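Long-range contacts in O-methyltransferase (Bacillus halodurans, PDB 2GPY), which probably transfers a methyl group from S-adenosylmethionine to a hydroxyl of a still unidentified substrate: residues Q33-M38 with G62-Y67; S68-A73 with L101-R106; R86-Y91 with L109-A114. All coordinates share one frame; numbering follows the deposited sequence. Where two conformers were deposited one is given.

Contact 1 (Q33-M38 with G62-Y67)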
ATOM      1  N   GLN B  33       9.578  22.775  19.857  1.00 43.26           N
ATOM      2  CA  GLN B  33      10.650  22.126  20.618  1.00 43.76           C
ATOM      3  C   GLN B  33      11.629  21.317  19.745  1.00 43.59           C
ATOM      4  O   GLN B  33      12.534  20.654  20.271  1.00 44.03           O
ATOM      5  CB  GLN B  33      10.067  21.254  21.742  1.00 43.72           C
ATOM      6  CG  GLN B  33       9.036  21.955  22.654  1.00 46.13           C
ATOM      7  CD  GLN B  33       9.640  22.903  23.700  1.00 51.30           C
ATOM      8  OE1 GLN B  33       9.191  24.055  23.856  1.00 53.42           O
ATOM      9  NE2 GLN B  33      10.636  22.417  24.440  1.00 51.72           N
ATOM     10  N   GLN B  34      11.439  21.374  18.420  1.00 42.65           N
ATOM     11  CA  GLN B  34      12.283  20.674  17.436  1.00 42.96           C
ATOM     12  C   GLN B  34      12.506  19.174  17.735  1.00 43.16           C
ATOM     13  O   GLN B  34      13.627  18.661  17.765  1.00 42.25           O
ATOM     14  CB  GLN B  34      13.588  21.451  17.157  1.00 43.68           C
ATOM     15  CG  GLN B  34      13.331  22.782  16.409  1.00 45.63           C
ATOM     16  CD  GLN B  34      12.749  22.551  15.006  1.00 49.58           C
ATOM     17  OE1 GLN B  34      11.547  22.718  14.768  1.00 49.88           O
ATOM     18  NE2 GLN B  34      13.603  22.135  14.081  1.00 51.78           N
ATOM     19  N   VAL B  35      11.394  18.483  17.959  1.00 43.02           N
ATOM     20  CA  VAL B  35      11.389  17.054  18.152  1.00 43.77           C
ATOM     21  C   VAL B  35      10.984  16.435  16.810  1.00 44.09           C
ATOM     22  O   VAL B  35       9.992  16.871  16.226  1.00 42.94           O
ATOM     23  CB  VAL B  35      10.367  16.657  19.243  1.00 43.45           C
ATOM     24  CG1 VAL B  35      10.182  15.167  19.290  1.00 45.83           C
ATOM     25  CG2 VAL B  35      10.812  17.185  20.610  1.00 44.75           C
ATOM     26  N   PRO B  36      11.739  15.415  16.330  1.00 44.98           N
ATOM     27  CA  PRO B  36      11.396  14.672  15.112  1.00 45.84           C
ATOM     28  C   PRO B  36       9.934  14.253  15.057  1.00 45.51           C
ATOM     29  O   PRO B  36       9.449  13.634  15.992  1.00 46.30           O
ATOM     30  CB  PRO B  36      12.250  13.397  15.236  1.00 46.69           C
ATOM     31  CG  PRO B  36      13.489  13.876  15.935  1.00 46.05           C
ATOM     32  CD  PRO B  36      12.982  14.897  16.941  1.00 45.22           C
ATOM     33  N   ILE B  37       9.243  14.621  13.987  1.00 45.40           N
ATOM     34  CA  ILE B  37       7.838  14.268  13.805  1.00 45.43           C
ATOM     35  C   ILE B  37       7.632  14.055  12.324  1.00 45.56           C
ATOM     36  O   ILE B  37       8.238  14.764  11.519  1.00 45.59           O
ATOM     37  CB  ILE B  37       6.889  15.394  14.334  1.00 46.03           C
ATOM     38  CG1 ILE B  37       5.427  14.987  14.253  1.00 46.67           C
ATOM     39  CG2 ILE B  37       7.108  16.719  13.606  1.00 46.07           C
ATOM     40  CD1 ILE B  37       4.479  15.925  15.032  1.00 45.27           C
HETATM   41  N   MSE B  38       6.819  13.064  11.960  1.00 44.86           N
HETATM   42  CA  MSE B  38       6.468  12.879  10.559  1.00 45.38           C
HETATM   43  C   MSE B  38       5.631  14.035  10.076  1.00 44.38           C
HETATM   44  O   MSE B  38       4.711  14.493  10.766  1.00 44.67           O
HETATM   45  CB  MSE B  38       5.695  11.562  10.340  1.00 45.00           C
HETATM   46  CG  MSE B  38       5.759  11.104   8.924  1.00 45.43           C
HETATM   47 SE   MSE B  38       4.951   9.339   8.811  1.00 49.41          SE
HETATM   48  CE  MSE B  38       5.399   9.091   6.985  1.00 49.59           C
ATOM     49  N   GLY B  62      11.981   4.282  17.567  1.00 37.25           N
ATOM     50  CA  GLY B  62      12.111   5.727  17.657  1.00 38.33           C
ATOM     51  C   GLY B  62      10.786   6.400  17.933  1.00 38.52           C
ATOM     52  O   GLY B  62      10.218   7.051  17.055  1.00 39.99           O
ATOM     53  N   THR B  63      10.290   6.262  19.165  1.00 38.32           N
ATOM     54  CA  THR B  63       8.979   6.817  19.510  1.00 38.51           C
ATOM     55  C   THR B  63       8.904   8.326  19.525  1.00 37.60           C
ATOM     56  O   THR B  63       7.844   8.888  19.238  1.00 36.71           O
ATOM     57  CB  THR B  63       8.241   6.063  20.686  1.00 41.29           C
ATOM     58  OG1 THR B  63       7.419   6.917  21.515  1.00 43.28           O
ATOM     59  CG2 THR B  63       9.095   5.192  21.414  1.00 33.84           C
ATOM     60  N   ALA B  64      10.032   8.962  19.832  1.00 37.39           N
ATOM     61  CA  ALA B  64      10.128  10.410  19.985  1.00 38.57           C
ATOM     62  C   ALA B  64       9.085  10.791  21.053  1.00 38.35           C
ATOM     63  O   ALA B  64       9.118  10.196  22.128  1.00 38.38           O
ATOM     64  CB  ALA B  64       9.941  11.128  18.593  1.00 38.48           C
ATOM     65  N   ILE B  65       8.131  11.688  20.791  1.00 38.54           N
ATOM     66  CA  ILE B  65       7.147  12.008  21.848  1.00 38.69           C
ATOM     67  C   ILE B  65       5.825  11.255  21.686  1.00 37.29           C
ATOM     68  O   ILE B  65       4.814  11.622  22.289  1.00 37.37           O
ATOM     69  CB  ILE B  65       6.929  13.559  22.072  1.00 38.60           C
ATOM     70  CG1 ILE B  65       6.384  14.222  20.796  1.00 40.77           C
ATOM     71  CG2 ILE B  65       8.223  14.213  22.636  1.00 39.80           C
ATOM     72  CD1 ILE B  65       5.659  15.543  21.045  1.00 41.04           C
ATOM     73  N   GLY B  66       5.834  10.220  20.833  1.00 37.12           N
ATOM     74  CA  GLY B  66       4.705   9.306  20.704  1.00 36.56           C
ATOM     75  C   GLY B  66       3.658   9.686  19.658  1.00 36.01           C
ATOM     76  O   GLY B  66       2.618   9.038  19.566  1.00 34.49           O
ATOM     77  N   TYR B  67       3.946  10.689  18.836  1.00 36.39           N
ATOM     78  CA  TYR B  67       2.976  11.125  17.822  1.00 36.52           C
ATOM     79  C   TYR B  67       2.578  10.028  16.819  1.00 37.28           C
ATOM     80  O   TYR B  67       1.372   9.762  16.631  1.00 36.45           O
ATOM     81  CB  TYR B  67       3.529  12.342  17.106  1.00 37.62           C
ATOM     82  CG  TYR B  67       2.610  12.909  16.050  1.00 36.46           C
ATOM     83  CD1 TYR B  67       1.560  13.741  16.397  1.00 36.48           C
ATOM     84  CD2 TYR B  67       2.827  12.624  14.709  1.00 36.91           C
ATOM     85  CE1 TYR B  67       0.713  14.271  15.402  1.00 36.39           C
ATOM     86  CE2 TYR B  67       2.017  13.159  13.719  1.00 40.57           C
ATOM     87  CZ  TYR B  67       0.972  13.977  14.067  1.00 38.38           C
ATOM     88  OH  TYR B  67       0.221  14.509  13.045  1.00 38.47           O
TER
HETATM   89  O   HOH W   1       2.234  15.835  11.384  1.00 39.83           O

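Contact 2 (S68-A73 with L101-R106)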
ATOM      1  N   SER B  68       3.569   9.367  16.210  0.50 36.78           N
ATOM      2  CA  SER B  68       3.257   8.315  15.218  0.50 37.78           C
ATOM      3  C   SER B  68       2.576   7.098  15.854  0.50 37.57           C
ATOM      4  O   SER B  68       1.632   6.562  15.279  0.50 37.85           O
ATOM      5  CB  SER B  68       4.481   7.912  14.385  0.50 37.77           C
ATOM      6  OG  SER B  68       4.859   8.973  13.521  0.50 41.22           O
ATOM      7  N   ALA B  69       3.027   6.690  17.045  1.00 37.51           N
ATOM      8  CA  ALA B  69       2.434   5.550  17.748  1.00 37.46           C
ATOM      9  C   ALA B  69       0.961   5.859  18.009  1.00 36.56           C
ATOM     10  O   ALA B  69       0.083   5.032  17.766  1.00 37.41           O
ATOM     11  CB  ALA B  69       3.141   5.268  19.080  1.00 37.21           C
ATOM     12  N   ILE B  70       0.702   7.052  18.543  1.00 35.30           N
ATOM     13  CA  ILE B  70      -0.661   7.499  18.833  1.00 34.77           C
ATOM     14  C   ILE B  70      -1.554   7.546  17.604  1.00 35.37           C
ATOM     15  O   ILE B  70      -2.660   6.997  17.629  1.00 35.25           O
ATOM     16  CB  ILE B  70      -0.675   8.846  19.605  1.00 33.58           C
ATOM     17  CG1 ILE B  70      -0.230   8.578  21.056  1.00 35.32           C
ATOM     18  CG2 ILE B  70      -2.057   9.488  19.572  1.00 34.63           C
ATOM     19  CD1 ILE B  70       0.156   9.843  21.847  1.00 33.82           C
ATOM     20  N   ARG B  71      -1.090   8.200  16.540  1.00 35.10           N
ATOM     21  CA  ARG B  71      -1.909   8.334  15.352  1.00 36.32           C
ATOM     22  C   ARG B  71      -2.172   6.999  14.663  1.00 36.02           C
ATOM     23  O   ARG B  71      -3.285   6.763  14.151  1.00 35.02           O
ATOM     24  CB  ARG B  71      -1.273   9.351  14.420  1.00 36.55           C
ATOM     25  CG  ARG B  71      -1.440  10.723  15.062  1.00 39.94           C
ATOM     26  CD  ARG B  71      -1.670  11.804  14.096  1.00 42.42           C
ATOM     27  NE  ARG B  71      -2.877  11.607  13.299  1.00 39.49           N
ATOM     28  CZ  ARG B  71      -3.063  12.199  12.133  1.00 39.18           C
ATOM     29  NH1 ARG B  71      -2.136  13.017  11.684  1.00 37.49           N
ATOM     30  NH2 ARG B  71      -4.175  11.974  11.410  1.00 39.16           N
HETATM   31  N   MSE B  72      -1.183   6.098  14.683  1.00 35.55           N
HETATM   32  CA  MSE B  72      -1.429   4.731  14.185  1.00 37.11           C
HETATM   33  C   MSE B  72      -2.443   3.956  15.032  1.00 36.86           C
HETATM   34  O   MSE B  72      -3.349   3.278  14.471  1.00 35.64           O
HETATM   35  CB  MSE B  72      -0.121   3.910  14.090  1.00 37.62           C
HETATM   36  CG  MSE B  72       0.817   4.480  13.041  1.00 38.25           C
HETATM   37 SE   MSE B  72       2.430   3.342  12.768  1.00 43.42          SE
HETATM   38  CE  MSE B  72       3.318   3.580  14.523  1.00 38.79           C
ATOM     39  N   ALA B  73      -2.309   4.045  16.364  1.00 35.11           N
ATOM     40  CA  ALA B  73      -3.267   3.375  17.245  1.00 35.98           C
ATOM     41  C   ALA B  73      -4.683   3.913  17.011  1.00 36.08           C
ATOM     42  O   ALA B  73      -5.642   3.148  17.000  1.00 36.06           O
ATOM     43  CB  ALA B  73      -2.871   3.532  18.737  1.00 36.04           C
ATOM     44  N   LEU B 101      -4.522  10.028  26.251  1.00 35.41           N
ATOM     45  CA  LEU B 101      -5.491   9.611  25.271  1.00 36.89           C
ATOM     46  C   LEU B 101      -6.092   8.250  25.574  1.00 36.63           C
ATOM     47  O   LEU B 101      -6.837   7.730  24.763  1.00 38.49           O
ATOM     48  CB  LEU B 101      -4.896   9.671  23.854  1.00 36.65           C
ATOM     49  CG  LEU B 101      -4.460  11.105  23.513  1.00 40.44           C
ATOM     50  CD1 LEU B 101      -3.550  11.132  22.314  1.00 41.93           C
ATOM     51  CD2 LEU B 101      -5.733  12.038  23.310  1.00 43.28           C
ATOM     52  N   GLY B 102      -5.772   7.672  26.720  1.00 36.54           N
ATOM     53  CA  GLY B 102      -6.382   6.399  27.126  1.00 37.43           C
ATOM     54  C   GLY B 102      -5.884   5.229  26.279  1.00 36.70           C
ATOM     55  O   GLY B 102      -6.584   4.243  26.130  1.00 37.26           O
ATOM     56  N   LEU B 103      -4.662   5.327  25.768  1.00 37.01           N
ATOM     57  CA  LEU B 103      -4.146   4.336  24.798  1.00 37.11           C
ATOM     58  C   LEU B 103      -3.136   3.309  25.356  1.00 37.51           C
ATOM     59  O   LEU B 103      -2.548   2.515  24.603  1.00 37.01           O
ATOM     60  CB  LEU B 103      -3.561   5.053  23.573  1.00 36.99           C
ATOM     61  CG  LEU B 103      -4.576   5.801  22.685  1.00 37.65           C
ATOM     62  CD1 LEU B 103      -3.843   6.690  21.603  1.00 36.43           C
ATOM     63  CD2 LEU B 103      -5.487   4.806  21.998  1.00 40.91           C
ATOM     64  N   GLU B 104      -2.942   3.291  26.667  1.00 37.39           N
ATOM     65  CA  GLU B 104      -1.892   2.451  27.242  1.00 39.49           C
ATOM     66  C   GLU B 104      -2.084   0.945  26.994  1.00 40.29           C
ATOM     67  O   GLU B 104      -1.103   0.177  26.976  1.00 40.11           O
ATOM     68  CB  GLU B 104      -1.754   2.711  28.744  1.00 40.40           C
ATOM     69  CG  GLU B 104      -0.319   3.043  29.119  1.00 44.40           C
ATOM     70  CD  GLU B 104      -0.123   3.286  30.602  1.00 47.78           C
ATOM     71  OE1 GLU B 104      -1.129   3.276  31.360  1.00 53.38           O
ATOM     72  OE2 GLU B 104       1.038   3.484  31.008  1.00 50.78           O
ATOM     73  N   SER B 105      -3.335   0.521  26.803  1.00 40.27           N
ATOM     74  CA  SER B 105      -3.609  -0.902  26.626  1.00 41.16           C
ATOM     75  C   SER B 105      -3.248  -1.361  25.217  1.00 40.77           C
ATOM     76  O   SER B 105      -3.202  -2.557  24.937  1.00 41.48           O
ATOM     77  CB  SER B 105      -5.066  -1.262  26.992  1.00 41.65           C
ATOM     78  OG  SER B 105      -5.970  -0.701  26.048  1.00 45.72           O
ATOM     79  N   ARG B 106      -2.972  -0.409  24.331  1.00 38.93           N
ATOM     80  CA  ARG B 106      -2.696  -0.729  22.950  1.00 39.70           C
ATOM     81  C   ARG B 106      -1.344  -0.211  22.455  1.00 39.47           C
ATOM     82  O   ARG B 106      -0.900  -0.572  21.369  1.00 40.36           O
ATOM     83  CB  ARG B 106      -3.814  -0.181  22.079  1.00 40.09           C
ATOM     84  CG  ARG B 106      -5.129  -0.927  22.318  1.00 40.50           C
ATOM     85  CD  ARG B 106      -5.976  -0.879  21.090  1.00 43.07           C
ATOM     86  NE  ARG B 106      -6.435   0.480  20.806  1.00 44.36           N
ATOM     87  CZ  ARG B 106      -6.166   1.181  19.709  1.00 44.53           C
ATOM     88  NH1 ARG B 106      -6.703   2.389  19.623  1.00 45.42           N
ATOM     89  NH2 ARG B 106      -5.354   0.710  18.710  1.00 40.38           N
TER

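Contact 3 (R86-Y91 with L109-A114)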
ATOM      1  N   ARG B  86      15.151   5.720  22.958  1.00 36.37           N
ATOM      2  CA  ARG B  86      16.343   5.762  23.775  1.00 38.34           C
ATOM      3  C   ARG B  86      16.541   7.048  24.573  1.00 37.71           C
ATOM      4  O   ARG B  86      17.317   7.052  25.519  1.00 37.51           O
ATOM      5  CB  ARG B  86      17.582   5.448  22.921  1.00 40.10           C
ATOM      6  CG  ARG B  86      18.005   6.539  21.950  1.00 44.21           C
ATOM      7  CD  ARG B  86      19.551   6.483  21.784  1.00 53.06           C
ATOM      8  NE  ARG B  86      20.003   7.347  20.695  1.00 58.05           N
ATOM      9  CZ  ARG B  86      21.178   7.251  20.072  1.00 60.68           C
ATOM     10  NH1 ARG B  86      22.061   6.316  20.410  1.00 62.56           N
ATOM     11  NH2 ARG B  86      21.469   8.099  19.093  1.00 62.53           N
ATOM     12  N   ASP B  87      15.856   8.137  24.209  1.00 37.67           N
ATOM     13  CA  ASP B  87      16.018   9.407  24.937  1.00 38.67           C
ATOM     14  C   ASP B  87      15.054   9.435  26.123  1.00 37.86           C
ATOM     15  O   ASP B  87      13.841   9.386  25.917  1.00 37.03           O
ATOM     16  CB  ASP B  87      15.765  10.616  24.006  1.00 39.32           C
ATOM     17  CG  ASP B  87      15.888  11.947  24.729  1.00 42.18           C
ATOM     18  OD1 ASP B  87      14.998  12.317  25.514  1.00 42.62           O
ATOM     19  OD2 ASP B  87      16.903  12.644  24.545  1.00 49.06           O
ATOM     20  N   GLU B  88      15.580   9.548  27.350  1.00 37.77           N
ATOM     21  CA  GLU B  88      14.745   9.357  28.543  1.00 36.75           C
ATOM     22  C   GLU B  88      13.639  10.404  28.684  1.00 37.85           C
ATOM     23  O   GLU B  88      12.505  10.068  29.044  1.00 37.16           O
ATOM     24  CB  GLU B  88      15.576   9.251  29.833  1.00 37.96           C
ATOM     25  CG  GLU B  88      14.804   8.600  30.978  1.00 37.25           C
ATOM     26  CD  GLU B  88      15.701   8.126  32.119  1.00 45.88           C
ATOM     27  OE1 GLU B  88      16.857   8.608  32.277  1.00 40.74           O
ATOM     28  OE2 GLU B  88      15.205   7.308  32.925  1.00 45.82           O
ATOM     29  N   ARG B  89      13.978  11.666  28.416  1.00 37.61           N
ATOM     30  CA  ARG B  89      13.016  12.777  28.432  1.00 39.28           C
ATOM     31  C   ARG B  89      11.874  12.554  27.403  1.00 37.62           C
ATOM     32  O   ARG B  89      10.677  12.739  27.723  1.00 36.22           O
ATOM     33  CB  ARG B  89      13.799  14.063  28.145  1.00 38.84           C
ATOM     34  CG  ARG B  89      13.023  15.333  27.864  1.00 42.79           C
ATOM     35  CD  ARG B  89      13.999  16.527  27.900  1.00 44.55           C
ATOM     36  NE  ARG B  89      13.686  17.516  26.866  1.00 54.10           N
ATOM     37  CZ  ARG B  89      13.168  18.722  27.097  1.00 56.50           C
ATOM     38  NH1 ARG B  89      12.900  19.123  28.335  1.00 56.56           N
ATOM     39  NH2 ARG B  89      12.919  19.538  26.077  1.00 58.81           N
ATOM     40  N   ARG B  90      12.234  12.184  26.176  1.00 36.28           N
ATOM     41  CA  ARG B  90      11.212  11.913  25.151  1.00 36.64           C
ATOM     42  C   ARG B  90      10.313  10.745  25.528  1.00 36.12           C
ATOM     43  O   ARG B  90       9.081  10.847  25.403  1.00 35.12           O
ATOM     44  CB  ARG B  90      11.819  11.708  23.759  1.00 37.60           C
ATOM     45  CG  ARG B  90      12.433  12.980  23.211  1.00 40.31           C
ATOM     46  CD  ARG B  90      13.051  12.792  21.855  1.00 44.48           C
ATOM     47  NE  ARG B  90      13.628  14.063  21.403  1.00 47.22           N
ATOM     48  CZ  ARG B  90      14.303  14.244  20.265  1.00 49.27           C
ATOM     49  NH1 ARG B  90      14.516  13.239  19.437  1.00 50.67           N
ATOM     50  NH2 ARG B  90      14.784  15.447  19.965  1.00 51.97           N
ATOM     51  N   TYR B  91      10.923   9.656  26.001  1.00 34.61           N
ATOM     52  CA  TYR B  91      10.163   8.471  26.446  1.00 35.09           C
ATOM     53  C   TYR B  91       9.119   8.841  27.525  1.00 34.90           C
ATOM     54  O   TYR B  91       7.970   8.402  27.446  1.00 34.24           O
ATOM     55  CB  TYR B  91      11.110   7.366  26.944  1.00 36.10           C
ATOM     56  CG  TYR B  91      10.416   6.339  27.804  1.00 36.14           C
ATOM     57  CD1 TYR B  91       9.681   5.292  27.234  1.00 37.48           C
ATOM     58  CD2 TYR B  91      10.475   6.430  29.195  1.00 36.97           C
ATOM     59  CE1 TYR B  91       9.013   4.349  28.054  1.00 37.75           C
ATOM     60  CE2 TYR B  91       9.820   5.519  30.003  1.00 37.12           C
ATOM     61  CZ  TYR B  91       9.093   4.483  29.429  1.00 38.31           C
ATOM     62  OH  TYR B  91       8.475   3.593  30.287  1.00 38.54           O
ATOM     63  N   LEU B 109       5.274   1.078  25.389  1.00 35.75           N
ATOM     64  CA  LEU B 109       6.463   1.881  25.150  1.00 35.56           C
ATOM     65  C   LEU B 109       7.642   1.282  25.892  1.00 35.27           C
ATOM     66  O   LEU B 109       7.575   1.024  27.095  1.00 36.01           O
ATOM     67  CB  LEU B 109       6.273   3.335  25.615  1.00 35.97           C
ATOM     68  CG  LEU B 109       5.166   4.140  24.949  1.00 36.81           C
ATOM     69  CD1 LEU B 109       5.232   5.578  25.512  1.00 37.62           C
ATOM     70  CD2 LEU B 109       5.341   4.122  23.409  1.00 37.17           C
ATOM     71  N   LEU B 110       8.725   1.088  25.164  1.00 35.01           N
ATOM     72  CA  LEU B 110       9.922   0.541  25.743  1.00 35.16           C
ATOM     73  C   LEU B 110      10.980   1.637  25.759  1.00 35.26           C
ATOM     74  O   LEU B 110      11.164   2.376  24.796  1.00 35.33           O
ATOM     75  CB  LEU B 110      10.401  -0.680  24.957  1.00 35.47           C
ATOM     76  CG  LEU B 110       9.473  -1.910  24.932  1.00 36.49           C
ATOM     77  CD1 LEU B 110      10.129  -3.040  24.158  1.00 37.83           C
ATOM     78  CD2 LEU B 110       9.133  -2.366  26.338  1.00 38.34           C
ATOM     79  N   PHE B 111      11.635   1.760  26.895  1.00 35.10           N
ATOM     80  CA  PHE B 111      12.707   2.688  27.023  1.00 34.33           C
ATOM     81  C   PHE B 111      13.993   1.909  26.903  1.00 34.67           C
ATOM     82  O   PHE B 111      14.317   1.097  27.774  1.00 35.06           O
ATOM     83  CB  PHE B 111      12.632   3.345  28.391  1.00 34.58           C
ATOM     84  CG  PHE B 111      13.819   4.165  28.717  1.00 34.25           C
ATOM     85  CD1 PHE B 111      14.230   5.180  27.859  1.00 32.56           C
ATOM     86  CD2 PHE B 111      14.539   3.932  29.897  1.00 35.09           C
ATOM     87  CE1 PHE B 111      15.353   5.961  28.185  1.00 36.56           C
ATOM     88  CE2 PHE B 111      15.642   4.695  30.202  1.00 35.80           C
ATOM     89  CZ  PHE B 111      16.048   5.719  29.335  1.00 35.09           C
ATOM     90  N   GLY B 112      14.770   2.210  25.876  1.00 34.73           N
ATOM     91  CA  GLY B 112      16.060   1.553  25.746  1.00 35.47           C
ATOM     92  C   GLY B 112      16.672   1.804  24.409  1.00 36.02           C
ATOM     93  O   GLY B 112      16.078   2.441  23.559  1.00 34.52           O
ATOM     94  N   ASP B 113      17.883   1.290  24.230  1.00 36.66           N
ATOM     95  CA  ASP B 113      18.549   1.311  22.941  1.00 38.96           C
ATOM     96  C   ASP B 113      18.075   0.103  22.133  1.00 38.87           C
ATOM     97  O   ASP B 113      18.324  -1.044  22.530  1.00 38.98           O
ATOM     98  CB  ASP B 113      20.060   1.217  23.182  1.00 40.12           C
ATOM     99  CG  ASP B 113      20.878   1.361  21.903  1.00 43.07           C
ATOM    100  OD1 ASP B 113      20.485   0.829  20.847  1.00 48.12           O
ATOM    101  OD2 ASP B 113      21.950   1.998  21.985  1.00 49.78           O
ATOM    102  N   ALA B 114      17.415   0.340  20.998  1.00 39.42           N
ATOM    103  CA  ALA B 114      16.871  -0.757  20.183  1.00 40.08           C
ATOM    104  C   ALA B 114      17.904  -1.797  19.773  1.00 41.08           C
ATOM    105  O   ALA B 114      17.575  -2.968  19.626  1.00 40.92           O
ATOM    106  CB  ALA B 114      16.143  -0.209  18.949  1.00 40.71           C
TER

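Contact 1 (Q33-M38 with G62-Y67)
Ile37 lies across one face of the Tyr67 ring: its CD1 methyl sits almost on the ring normal, 3.7 Å from the centroid, in a CH-pi contact. The side chain reaches there fully extended, CG1 anti to the backbone N (chi1 -175°), so that CG1 also rests 3.5 Å from Tyr67 CD2. The ring projects from the first turn of helix 67-75 with CG likewise anti to its own N. At its far end a water donates both to Tyr67 OH and to Met38 O, while Glu27 and Arg71 also hydrogen-bond the hydroxyl. The segment 62-67 is the glycine-rich loop after the first strand of a Rossmann-like methyltransferase domain, which in relatives borders the S-adenosylmethionine site; a type II' turn from Thr63 to Gly66 shapes it here. On the turn, Ala64 CB faces Pro36 O at 3.6 Å. Val35, with CG1 anti to the backbone N, directs that methyl between Ala64 CB and Ile65 CG2, the latter at 4.0 Å. An alanine in place of Tyr67 would probably loosen this junction, since it removes both the face under Ile37 and the hydroxyl that the water links to Met38 O.

Contact 2 (S68-A73 with L101-R106)
The helical segment 68-73 runs past the irregular segment 101-106, their CA atoms coming nearest at Ala73 and Arg106, 7.1 Å apart, and at Ile70 and Leu103. Ile70 carries the apolar half. Its CG2, anti to the backbone N, meets Leu101 CD1 at 3.5 Å and Leu103 CD1 at 3.9 Å, so one methyl is shared by two leucines. Both leucines hold CG anti to the carbonyl carbon and cross the isoleucine at about a right angle, touching it with their CD1 tips. Leu103 CD2 lies farther off, 4.4 Å from Ala73 CB. The two leucines are set on either side of Gly102, the positive-phi residue of the Schellman motif that ends helix 88-100; the motif turns the chain back toward strand 107-111, within the beta-alpha-beta unit of strand 80-85, helix 88-100 and strand 107-111 in this Rossmann-like domain. His97 and Val98 of helix 88-100 also touch Ile70, and Leu101 reaches Tyr22 of helix 21-32.

The polar half is a two-pronged grip on a single oxygen. Arg106, its chain bent at chi3 (-67°), presents the NH1 and NH2 end of its guanidinium to Ala73 O, at 2.9 Å from NH1 and 3.0 Å from NH2. The oxygen lies in the guanidinium plane, but both nitrogens stand above the carbonyl plane, and the N-H...O angles of 148° and 143° are bent, as a fork closing on one atom requires. Ala73 CB packs 3.8 Å from Arg106 NH2. That nitrogen also donates to Ala79 O, so the guanidinium spans two carbonyls, and the cation would probably polarise the Ala73 carbonyl.

Contact 3 (R86-Y91 with L109-A114)
Aromatic packing dominates. Phe111 CB stands over the centre of one face of the Tyr91 ring, 3.5 Å from the centroid and only 4° off its normal, a CH-pi contact. Tyr91, with CG anti to the backbone N, extends from the first turn of helix 88-100 toward strand 107-111. The Phe111 ring, its CG also anti to N, lies oblique to that of Tyr91: the centroids are 5.2 Å apart and the planes inclined at 32°. Its outer atoms reach the start of the helix, where CE1 comes within 3.5 Å of Glu88 CA and CZ within 3.5 Å of Glu88 CG. Beyond CG the extended glutamate crosses the phenylalanine obliquely, its carboxylate plane 15° from that of the ring. Near the plane of the tyrosine, at its edge, Leu109 O lies 3.7 Å from Tyr91 CE1, and Leu109 CB packs against the same carbon.

Backbone contacts follow where the strand ends. Arg86 CA approaches Gly112 O, while Gly112 pairs by backbone hydrogen bonds with Glu85 in the neighbouring strand.

The polar groups mostly look elsewhere. Asp87 is the N-cap of helix 88-100, its OD1 accepting from Arg90 N at 2.8 Å in a nearly straight bond through the anti lone pair. Asp113 OD1 binds Leu115 N.

No hydrogen bond or salt bridge joins the segments, so helix and edge strand of this beta-alpha-beta unit meet at the surface through one tyrosine face, the phenylalanine ring, aliphatic carbon and backbone carbonyls; the charges of Arg86 and Asp113, beyond salt-bridge distance, would probably add no more than a weak attraction.

Overall arrangement
From the N terminus, contact 1 comes first: it closes a loop containing helix 40-53 and strand 57-61, bringing the turn after helix 21-32 against the loop that leads into helix 67-75. Contact 2 opens on that helix and closes beyond helix 88-100, while contact 3 opens within this span, at the start of helix 88-100, and closes later, at the end of strand 107-111; the two therefore cross, and contact 1 precedes both in series. Contacts 1 and 3 touch through Pro36 and Ala64 against Arg90, and contacts 1 and 2 through Met38 and Ser68. Together they join the loop after helix 21-32, helix 67-75, and both ends of helix 88-100 with strand 107-111, outermost in the chain's sheet.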